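Local coordinates for hemolysin-related protein (Vibrio cholerae serotype O1, PDB 6MLT) that serves as a secreted calcium-binding component of the biofilm matrix, probably binding carbohydrates and contributing to biofilm adhesion, at residues D95-P100 and R144-I149; H179-S184 and N218-F223; E249-A254 and R265-S270. All blocks are in the same frame, centred on the assembly; numbering follows the deposited sequence.

Contact 1 of 3, residues D95-P100 and R144-I149; sequences DARYAP and RSVGDI
Two successive blade-to-blade connections of a beta-propeller meet here, with the ring of Tyr98 laid over Gly147 and the carboxylate of Asp95 against Val146. In this fold, four-stranded antiparallel sheets form the blades; loop 95-100 leads into strand 101-103, the first of one blade, and loop 144-149 leads into strand 150-152, the first of the next. The central interaction is a CH-pi contact: Gly147 CA lies 3.5 Å from the centroid of the Tyr98 ring and only 4° off its normal. The main chain of Gly147 itself supplies the surface under the aromatic face, and Tyr98 CD1 comes within 3.4 Å of the carbonyl carbon C of Gly147. The Tyr98 ring also meets Trp521.

Val146 lies beside this CH-pi contact. Its CG1 is anti to the backbone N (chi1 173°), a placement that brings this methyl to 3.4 Å from Asp95 CG, the two side chains crossing at about a right angle, while the same CG1 touches Tyr98 CD2 at 3.8 Å. The carboxylate that receives the methyl is firmly oriented from within its own loop. Arg97 grips it side-on, NE giving a 3.0 Å bond to Asp95 OD2 and NH2 a 2.8 Å salt bridge to OD1. The backbone N of Arg97 also donates to OD2, from above the carboxylate plane, closing an Asx turn. Three bonds thus fix the rotation of the buried carboxylate, and the guanidinium probably offsets its charge.

No direct hydrogen bond joins the loops; waters bridge them instead. Two link Asp148 OD1 to Ala99 O and to Pro100 O, and another donates to both carbonyls, at 2.9 Å from Ala99 O and 2.8 Å from Gly147 O.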
loop_
_atom_site.group_PDB
_atom_site.type_symbol
_atom_site.label_atom_id
_atom_site.label_comp_id
_atom_site.label_asym_id
_atom_site.label_seq_id
_atom_site.Cartn_x
_atom_site.Cartn_y
_atom_site.Cartn_z
ATOM N N ASP A 95 25.832 -0.021 7.592
ATOM C CA ASP A 95 25.846 -1.335 6.975
ATOM C C ASP A 95 25.495 -1.203 5.496
ATOM O O ASP A 95 24.626 -0.417 5.113
ATOM C CB ASP A 95 24.876 -2.284 7.662
ATOM C CG ASP A 95 25.159 -3.731 7.307
ATOM O OD1 ASP A 95 26.080 -4.317 7.913
ATOM O OD2 ASP A 95 24.497 -4.265 6.391
ATOM N N ALA A 96 26.209 -1.949 4.660
ATOM C CA ALA A 96 26.059 -1.841 3.216
ATOM C C ALA A 96 24.980 -2.758 2.658
ATOM O O ALA A 96 24.685 -2.682 1.462
ATOM C CB ALA A 96 27.395 -2.140 2.525
ATOM N N ARG A 97 24.372 -3.608 3.491
ATOM C CA ARG A 97 23.381 -4.568 3.023
ATOM C C ARG A 97 21.947 -4.085 3.172
ATOM O O ARG A 97 21.055 -4.641 2.523
ATOM C CB ARG A 97 23.532 -5.896 3.780
ATOM C CG ARG A 97 24.892 -6.556 3.602
ATOM C CD ARG A 97 25.137 -7.635 4.642
ATOM N NE ARG A 97 25.399 -7.055 5.953
ATOM C CZ ARG A 97 25.848 -7.739 6.996
ATOM N NH1 ARG A 97 26.080 -9.042 6.892
ATOM N NH2 ARG A 97 26.069 -7.117 8.144
ATOM N N TYR A 98 21.703 -3.080 4.006
ATOM C CA TYR A 98 20.361 -2.579 4.265
ATOM C C TYR A 98 20.288 -1.103 3.909
ATOM O O TYR A 98 21.179 -0.323 4.264
ATOM C CB TYR A 98 19.965 -2.781 5.730
ATOM C CG TYR A 98 19.866 -4.231 6.158
ATOM C CD1 TYR A 98 18.670 -4.929 6.043
ATOM C CD2 TYR A 98 20.967 -4.896 6.692
ATOM C CE1 TYR A 98 18.571 -6.250 6.443
ATOM C CE2 TYR A 98 20.879 -6.220 7.095
ATOM C CZ TYR A 98 19.675 -6.890 6.967
ATOM O OH TYR A 98 19.564 -8.200 7.356
ATOM N N ALA A 99 19.233 -0.721 3.210
ATOM C CA ALA A 99 19.036 0.683 2.919
ATOM C C ALA A 99 18.777 1.444 4.217
ATOM O O ALA A 99 18.073 0.945 5.099
ATOM C CB ALA A 99 17.861 0.884 1.966
ATOM N N PRO A 100 19.331 2.640 4.368
ATOM C CA PRO A 100 18.910 3.502 5.480
ATOM C C PRO A 100 17.487 3.992 5.273
ATOM O O PRO A 100 16.835 3.613 4.296
ATOM C CB PRO A 100 19.924 4.655 5.449
ATOM C CG PRO A 100 20.483 4.658 4.094
ATOM C CD PRO A 100 20.383 3.262 3.547
ATOM N N ARG A 144 23.449 -8.428 15.427
ATOM C CA ARG A 144 22.086 -8.493 15.947
ATOM C C ARG A 144 21.397 -7.132 16.001
ATOM O O ARG A 144 20.187 -7.080 16.253
ATOM C CB ARG A 144 22.088 -9.116 17.342
ATOM N N SER A 145 22.121 -6.040 15.755
ATOM C CA SER A 145 21.551 -4.697 15.793
ATOM C C SER A 145 21.404 -4.081 14.409
ATOM O O SER A 145 21.110 -2.887 14.302
ATOM C CB SER A 145 22.412 -3.787 16.672
ATOM O OG SER A 145 23.649 -3.472 16.035
ATOM N N VAL A 146 21.600 -4.865 13.355
ATOM C CA VAL A 146 21.640 -4.371 11.985
ATOM C C VAL A 146 20.491 -4.993 11.205
ATOM O O VAL A 146 20.353 -6.221 11.157
ATOM C CB VAL A 146 22.988 -4.693 11.315
ATOM C CG1 VAL A 146 22.970 -4.330 9.840
ATOM C CG2 VAL A 146 24.117 -3.956 12.031
ATOM N N GLY A 147 19.687 -4.146 10.578
ATOM C CA GLY A 147 18.647 -4.623 9.691
ATOM C C GLY A 147 17.919 -3.463 9.056
ATOM O O GLY A 147 18.429 -2.341 9.006
ATOM N N ASP A 148 16.717 -3.737 8.570
ATOM C CA ASP A 148 15.907 -2.677 7.996
ATOM C C ASP A 148 15.485 -1.694 9.079
ATOM O O ASP A 148 15.383 -2.034 10.264
ATOM C CB ASP A 148 14.677 -3.261 7.301
ATOM C CG ASP A 148 13.903 -2.221 6.491
ATOM O OD1 ASP A 148 14.499 -1.186 6.117
ATOM O OD2 ASP A 148 12.697 -2.442 6.226
ATOM N N ILE A 149 15.266 -0.453 8.661
ATOM C CA ILE A 149 14.737 0.593 9.523
ATOM C C ILE A 149 13.504 1.172 8.847
ATOM O O ILE A 149 13.547 1.517 7.660
ATOM C CB ILE A 149 15.782 1.691 9.790
ATOM C CG1 ILE A 149 16.968 1.100 10.559
ATOM C CG2 ILE A 149 15.156 2.840 10.554
ATOM C CD1 ILE A 149 18.122 2.052 10.750
HETATM O O HOH W 1 18.655 0.263 7.901
HETATM O O HOH W 2 16.748 -1.361 4.807
HETATM O O HOH W 3 14.862 1.530 4.935
#

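Contact 2 of 3, residues H179-S184 and N218-F223; sequences HDWAPS and NDTVWF
Thr220 is the first residue of loop 218-223 to touch loop 179-184, its methyl CG2 lying 3.7 Å from Pro183 CD and 3.9 Å from Trp181 CZ3. The methyl, anti to the backbone N, is thereby turned to the proline. Val221 O accepts from a water at 2.7 Å; this water in turn accepts from the backbone N of Ser184. Trp222 then presents an indole face to the proline: Pro183 CG sits 3.6 Å from the centroid of the five-membered ring, 12° off the normal, and Pro183 CB lies 3.7 Å from Trp222 CE3. Trp222 CZ2 approaches the edge of the Trp181 ring, one face of which has Pro183 CD above it, toward the rim. The proline is therefore bordered by two indoles, and the Trp181 NE1 hydrogen bond goes to Val146 O of the preceding connection. At Phe223, ring atom CD1 is 3.4 Å from Ser184 CB.

The propeller connections thus meet without a direct hydrogen bond. Their fit rests on the proline CG over an electron-rich indole and on apolar contacts, while bridging water serves the backbone polar atoms.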
loop_
_atom_site.group_PDB
_atom_site.type_symbol
_atom_site.label_atom_id
_atom_site.label_comp_id
_atom_site.label_asym_id
_atom_site.label_seq_id
_atom_site.Cartn_x
_atom_site.Cartn_y
_atom_site.Cartn_z
ATOM N N HIS A 179 13.752 -6.242 21.066
ATOM C CA HIS A 179 13.382 -7.572 20.597
ATOM C C HIS A 179 14.585 -8.216 19.923
ATOM O O HIS A 179 15.559 -7.547 19.555
ATOM C CB HIS A 179 12.153 -7.547 19.658
ATOM C CG HIS A 179 12.299 -6.670 18.449
ATOM N ND1 HIS A 179 13.151 -6.967 17.405
ATOM C CD2 HIS A 179 11.669 -5.522 18.102
ATOM C CE1 HIS A 179 13.054 -6.030 16.478
ATOM N NE2 HIS A 179 12.160 -5.141 16.876
ATOM N N ASP A 180 14.514 -9.541 19.804
ATOM C CA ASP A 180 15.527 -10.317 19.106
ATOM C C ASP A 180 15.687 -9.819 17.674
ATOM O O ASP A 180 14.775 -9.237 17.084
ATOM C CB ASP A 180 15.154 -11.799 19.074
ATOM C CG ASP A 180 15.234 -12.460 20.437
ATOM O OD1 ASP A 180 16.053 -12.016 21.268
ATOM O OD2 ASP A 180 14.484 -13.430 20.671
ATOM N N TRP A 181 16.856 -10.093 17.104
ATOM C CA TRP A 181 17.177 -9.609 15.767
ATOM C C TRP A 181 16.066 -9.910 14.773
ATOM O O TRP A 181 15.588 -11.046 14.665
ATOM C CB TRP A 181 18.477 -10.236 15.281
ATOM C CG TRP A 181 18.774 -9.890 13.854
ATOM C CD1 TRP A 181 19.221 -8.696 13.381
ATOM C CD2 TRP A 181 18.631 -10.743 12.717
ATOM N NE1 TRP A 181 19.376 -8.753 12.017
ATOM C CE2 TRP A 181 19.017 -9.999 11.584
ATOM C CE3 TRP A 181 18.219 -12.067 12.543
ATOM C CZ2 TRP A 181 19.007 -10.535 10.302
ATOM C CZ3 TRP A 181 18.211 -12.596 11.275
ATOM C CH2 TRP A 181 18.598 -11.830 10.167
ATOM N N ALA A 182 15.676 -8.882 14.031
ATOM C CA ALA A 182 14.699 -9.027 12.964
ATOM C C ALA A 182 15.194 -8.262 11.740
ATOM O O ALA A 182 15.409 -7.046 11.829
ATOM C CB ALA A 182 13.329 -8.512 13.406
ATOM N N PRO A 183 15.408 -8.911 10.593
ATOM C CA PRO A 183 15.842 -8.143 9.416
ATOM C C PRO A 183 14.819 -7.119 8.973
ATOM O O PRO A 183 15.195 -6.118 8.350
ATOM C CB PRO A 183 16.076 -9.217 8.342
ATOM C CG PRO A 183 15.320 -10.419 8.799
ATOM C CD PRO A 183 15.308 -10.355 10.314
ATOM N N SER A 184 13.543 -7.329 9.297
ATOM C CA SER A 184 12.449 -6.497 8.829
ATOM C C SER A 184 11.460 -6.201 9.944
ATOM O O SER A 184 11.025 -7.111 10.659
ATOM C CB SER A 184 11.685 -7.191 7.693
ATOM O OG SER A 184 10.489 -6.493 7.415
ATOM N N ASN A 218 9.519 -21.896 9.819
ATOM C CA ASN A 218 10.633 -22.830 9.885
ATOM C C ASN A 218 11.996 -22.143 9.857
ATOM O O ASN A 218 13.019 -22.822 10.001
ATOM C CB ASN A 218 10.514 -23.829 8.727
ATOM C CG ASN A 218 9.188 -24.581 8.748
ATOM O OD1 ASN A 218 8.431 -24.590 7.768
ATOM N ND2 ASN A 218 8.899 -25.202 9.874
ATOM N N ASP A 219 12.030 -20.827 9.680
ATOM C CA ASP A 219 13.263 -20.048 9.684
ATOM C C ASP A 219 12.852 -18.594 9.866
ATOM O O ASP A 219 11.663 -18.280 9.982
ATOM C CB ASP A 219 14.066 -20.260 8.390
ATOM C CG ASP A 219 15.580 -20.064 8.567
ATOM O OD1 ASP A 219 16.020 -19.361 9.508
ATOM O OD2 ASP A 219 16.337 -20.611 7.735
ATOM N N THR A 220 13.842 -17.707 9.880
ATOM C CA THR A 220 13.599 -16.281 10.080
ATOM C C THR A 220 12.587 -15.756 9.069
ATOM O O THR A 220 12.687 -16.036 7.873
ATOM C CB THR A 220 14.916 -15.509 9.941
ATOM O OG1 THR A 220 15.867 -16.011 10.887
ATOM C CG2 THR A 220 14.715 -14.015 10.176
ATOM N N VAL A 221 11.627 -14.970 9.556
ATOM C CA VAL A 221 10.688 -14.264 8.693
ATOM C C VAL A 221 11.318 -12.932 8.312
ATOM O O VAL A 221 11.689 -12.139 9.186
ATOM C CB VAL A 221 9.334 -14.052 9.385
ATOM C CG1 VAL A 221 8.389 -13.293 8.479
ATOM C CG2 VAL A 221 8.721 -15.387 9.797
ATOM N N TRP A 222 11.435 -12.687 7.016
ATOM C CA TRP A 222 12.092 -11.496 6.494
ATOM C C TRP A 222 11.021 -10.447 6.184
ATOM O O TRP A 222 10.185 -10.193 7.060
ATOM C CB TRP A 222 12.988 -11.891 5.320
ATOM C CG TRP A 222 14.327 -12.395 5.757
ATOM C CD1 TRP A 222 14.588 -13.542 6.444
ATOM C CD2 TRP A 222 15.592 -11.762 5.533
ATOM N NE1 TRP A 222 15.939 -13.662 6.664
ATOM C CE2 TRP A 222 16.578 -12.584 6.109
ATOM C CE3 TRP A 222 15.985 -10.578 4.901
ATOM C CZ2 TRP A 222 17.933 -12.263 6.074
ATOM C CZ3 TRP A 222 17.336 -10.263 4.863
ATOM C CH2 TRP A 222 18.288 -11.099 5.445
ATOM N N PHE A 223 10.992 -9.844 5.001
ATOM C CA PHE A 223 10.180 -8.661 4.782
ATOM C C PHE A 223 8.715 -9.021 4.595
ATOM O O PHE A 223 8.359 -10.128 4.172
ATOM C CB PHE A 223 10.706 -7.884 3.576
ATOM C CG PHE A 223 12.093 -7.344 3.785
ATOM C CD1 PHE A 223 12.288 -6.188 4.519
ATOM C CD2 PHE A 223 13.200 -8.002 3.278
ATOM C CE1 PHE A 223 13.565 -5.694 4.734
ATOM C CE2 PHE A 223 14.478 -7.509 3.496
ATOM C CZ PHE A 223 14.653 -6.353 4.221
HETATM O O HOH W 4 12.222 -9.754 10.323
HETATM O O HOH W 5 9.111 -9.699 9.566
#

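Contact 3 of 3, residues E249-A254 and R265-S270; sequences ENSEIA and RVNNLS
Arg265 sets the edge of its guanidinium against the carboxylate of Glu252, crossing that side chain at about a right angle. NH2 of Arg265 donates to Glu252 OE1 at 3.0 Å and NE of Arg265 to OE2 at 3.1 Å, a side-on grip in which both oxygens are met from above the carboxylate plane; the two flat groups are 77° apart. The arginine chain bends at chi3 (-72°), turning NE toward the glutamate. Glu252 OE2 has its strongest polar partner in Tyr215 OH, outside the two segments. Next to the salt bridge, Ala254 CB and Arg265 CB pack at 3.7 Å in a non-hydrogen-bonded antiparallel pair.

Ile253 and Val266 form the adjacent hydrogen-bonded pair: Ile253 N donates to Val266 O at 3.0 Å, and Val266 N returns a bond to Ile253 O at 2.8 Å. Their side chains lie side by side on the face opposite Ala254 and Arg265, with Ile253 CG2 3.9 Å from Val266 CB. Beyond the regular pairing, a side chain takes over from the backbone. Asn267, its CG anti to the backbone N (chi1 167°), sends ND2 to Ser251 O at 2.8 Å, and ND2 also bonds Pro248 O. Ser251 OG bonds Pro248 O as well, and a water joins it to the backbone N of Asn268.

The contact belongs to the hairpin of strands 252-256 and 262-266, the last two of a four-stranded propeller blade. Strand 252-256 pairs on its other side with strand 236-241, whereas Ile253 packs on Ile445 and Tyr447 of strand 443-448 and Val266 on Tyr456 of strand 452-457, in the following blade.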
loop_
_atom_site.group_PDB
_atom_site.type_symbol
_atom_site.label_atom_id
_atom_site.label_comp_id
_atom_site.label_asym_id
_atom_site.label_seq_id
_atom_site.Cartn_x
_atom_site.Cartn_y
_atom_site.Cartn_z
ATOM N N GLU A 249 12.871 -26.715 2.069
ATOM C CA GLU A 249 11.628 -27.119 2.713
ATOM C C GLU A 249 11.197 -26.143 3.799
ATOM O O GLU A 249 10.044 -26.191 4.240
ATOM C CB GLU A 249 11.778 -28.525 3.310
ATOM C CG GLU A 249 12.744 -28.634 4.496
ATOM C CD GLU A 249 14.216 -28.755 4.089
ATOM O OE1 GLU A 249 14.542 -28.554 2.896
ATOM O OE2 GLU A 249 15.052 -29.057 4.972
ATOM N N ASN A 250 12.100 -25.274 4.250
ATOM C CA ASN A 250 11.800 -24.295 5.286
ATOM C C ASN A 250 11.370 -22.941 4.732
ATOM O O ASN A 250 10.964 -22.072 5.514
ATOM C CB ASN A 250 13.022 -24.097 6.194
ATOM C CG ASN A 250 13.298 -25.311 7.059
ATOM O OD1 ASN A 250 12.465 -26.205 7.162
ATOM N ND2 ASN A 250 14.464 -25.340 7.697
ATOM N N SER A 251 11.449 -22.734 3.421
ATOM C CA SER A 251 11.047 -21.463 2.846
ATOM C C SER A 251 9.541 -21.446 2.611
ATOM O O SER A 251 8.886 -22.490 2.542
ATOM C CB SER A 251 11.784 -21.202 1.531
ATOM O OG SER A 251 11.409 -22.129 0.522
ATOM N N GLU A 252 8.993 -20.239 2.500
ATOM C CA GLU A 252 7.582 -20.108 2.173
ATOM C C GLU A 252 7.259 -18.658 1.856
ATOM O O GLU A 252 8.029 -17.739 2.153
ATOM C CB GLU A 252 6.689 -20.605 3.314
ATOM C CG GLU A 252 6.736 -19.754 4.572
ATOM C CD GLU A 252 5.811 -20.289 5.653
ATOM O OE1 GLU A 252 6.251 -21.135 6.460
ATOM O OE2 GLU A 252 4.631 -19.880 5.675
ATOM N N ILE A 253 6.114 -18.484 1.208
ATOM C CA ILE A 253 5.408 -17.213 1.148
ATOM C C ILE A 253 4.025 -17.459 1.729
ATOM O O ILE A 253 3.422 -18.512 1.488
ATOM C CB ILE A 253 5.311 -16.656 -0.286
ATOM C CG1 ILE A 253 4.568 -15.321 -0.265
ATOM C CG2 ILE A 253 4.601 -17.646 -1.203
ATOM C CD1 ILE A 253 5.072 -14.328 -1.262
ATOM N N ALA A 254 3.534 -16.513 2.519
ATOM C CA ALA A 254 2.271 -16.731 3.204
ATOM C C ALA A 254 1.518 -15.418 3.318
ATOM O O ALA A 254 2.113 -14.338 3.371
ATOM C CB ALA A 254 2.480 -17.345 4.593
ATOM N N ARG A 265 -0.662 -20.345 2.333
ATOM C CA ARG A 265 0.792 -20.354 2.313
ATOM C C ARG A 265 1.261 -21.326 1.242
ATOM O O ARG A 265 0.547 -22.264 0.875
ATOM C CB ARG A 265 1.380 -20.738 3.677
ATOM C CG ARG A 265 1.141 -22.178 4.082
ATOM C CD ARG A 265 1.729 -22.492 5.453
ATOM N NE ARG A 265 3.193 -22.563 5.450
ATOM C CZ ARG A 265 3.897 -23.595 4.991
ATOM N NH1 ARG A 265 3.286 -24.652 4.470
ATOM N NH2 ARG A 265 5.219 -23.574 5.046
ATOM N N VAL A 266 2.464 -21.082 0.738
ATOM C CA VAL A 266 3.058 -21.896 -0.311
ATOM C C VAL A 266 4.506 -22.183 0.057
ATOM O O VAL A 266 5.268 -21.262 0.365
ATOM C CB VAL A 266 2.983 -21.199 -1.684
ATOM C CG1 VAL A 266 3.789 -21.970 -2.730
ATOM C CG2 VAL A 266 1.520 -21.074 -2.138
ATOM N N ASN A 267 4.880 -23.457 0.031
ATOM C CA ASN A 267 6.275 -23.867 -0.025
ATOM C C ASN A 267 6.495 -24.427 -1.420
ATOM O O ASN A 267 5.774 -25.338 -1.840
ATOM C CB ASN A 267 6.610 -24.910 1.039
ATOM C CG ASN A 267 7.955 -25.559 0.799
ATOM O OD1 ASN A 267 8.032 -26.696 0.340
ATOM N ND2 ASN A 267 9.024 -24.816 1.055
ATOM N N ASN A 268 7.455 -23.865 -2.143
ATOM C CA ASN A 268 7.638 -24.175 -3.559
ATOM C C ASN A 268 9.066 -24.665 -3.780
ATOM O O ASN A 268 9.993 -23.861 -3.915
ATOM C CB ASN A 268 7.337 -22.960 -4.421
ATOM C CG ASN A 268 7.455 -23.266 -5.897
ATOM O OD1 ASN A 268 7.707 -24.411 -6.285
ATOM N ND2 ASN A 268 7.265 -22.255 -6.728
ATOM N N LEU A 269 9.235 -25.989 -3.845
ATOM C CA LEU A 269 10.567 -26.560 -4.007
ATOM C C LEU A 269 11.137 -26.320 -5.399
ATOM O O LEU A 269 12.360 -26.370 -5.567
ATOM C CB LEU A 269 10.534 -28.059 -3.698
ATOM C CG LEU A 269 10.162 -28.408 -2.250
ATOM C CD1 LEU A 269 10.052 -29.915 -2.071
ATOM C CD2 LEU A 269 11.166 -27.834 -1.256
ATOM N N SER A 270 10.286 -26.061 -6.399
ATOM C CA SER A 270 10.762 -25.699 -7.728
ATOM C C SER A 270 11.245 -24.253 -7.811
ATOM O O SER A 270 11.867 -23.884 -8.812
ATOM C CB SER A 270 9.658 -25.933 -8.763
ATOM O OG SER A 270 8.655 -24.935 -8.669
HETATM O O HOH W 6 8.922 -21.734 -0.882
#

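The three contacts follow one another along the chain, each closing before the next opens, and sample successive blades of one propeller. Contacts 1 and 2, with centres about 12 Å apart, both join blade-to-blade connections and touch directly: a probable hydrogen bond runs from Asp148 N to Pro183 O, so loops 144-149 and 179-184 link them into a continuous row. Contact 3 lies within a blade, its centre about 16 Å from that of contact 2, which it meets through Asn218 and Asn250, and about 25 Å from the centre of contact 1. Together they illustrate how a propeller coheres: strand pairing holds a blade, while aromatic, apolar and water-mediated contacts, with an occasional backbone hydrogen bond, join neighbouring connections.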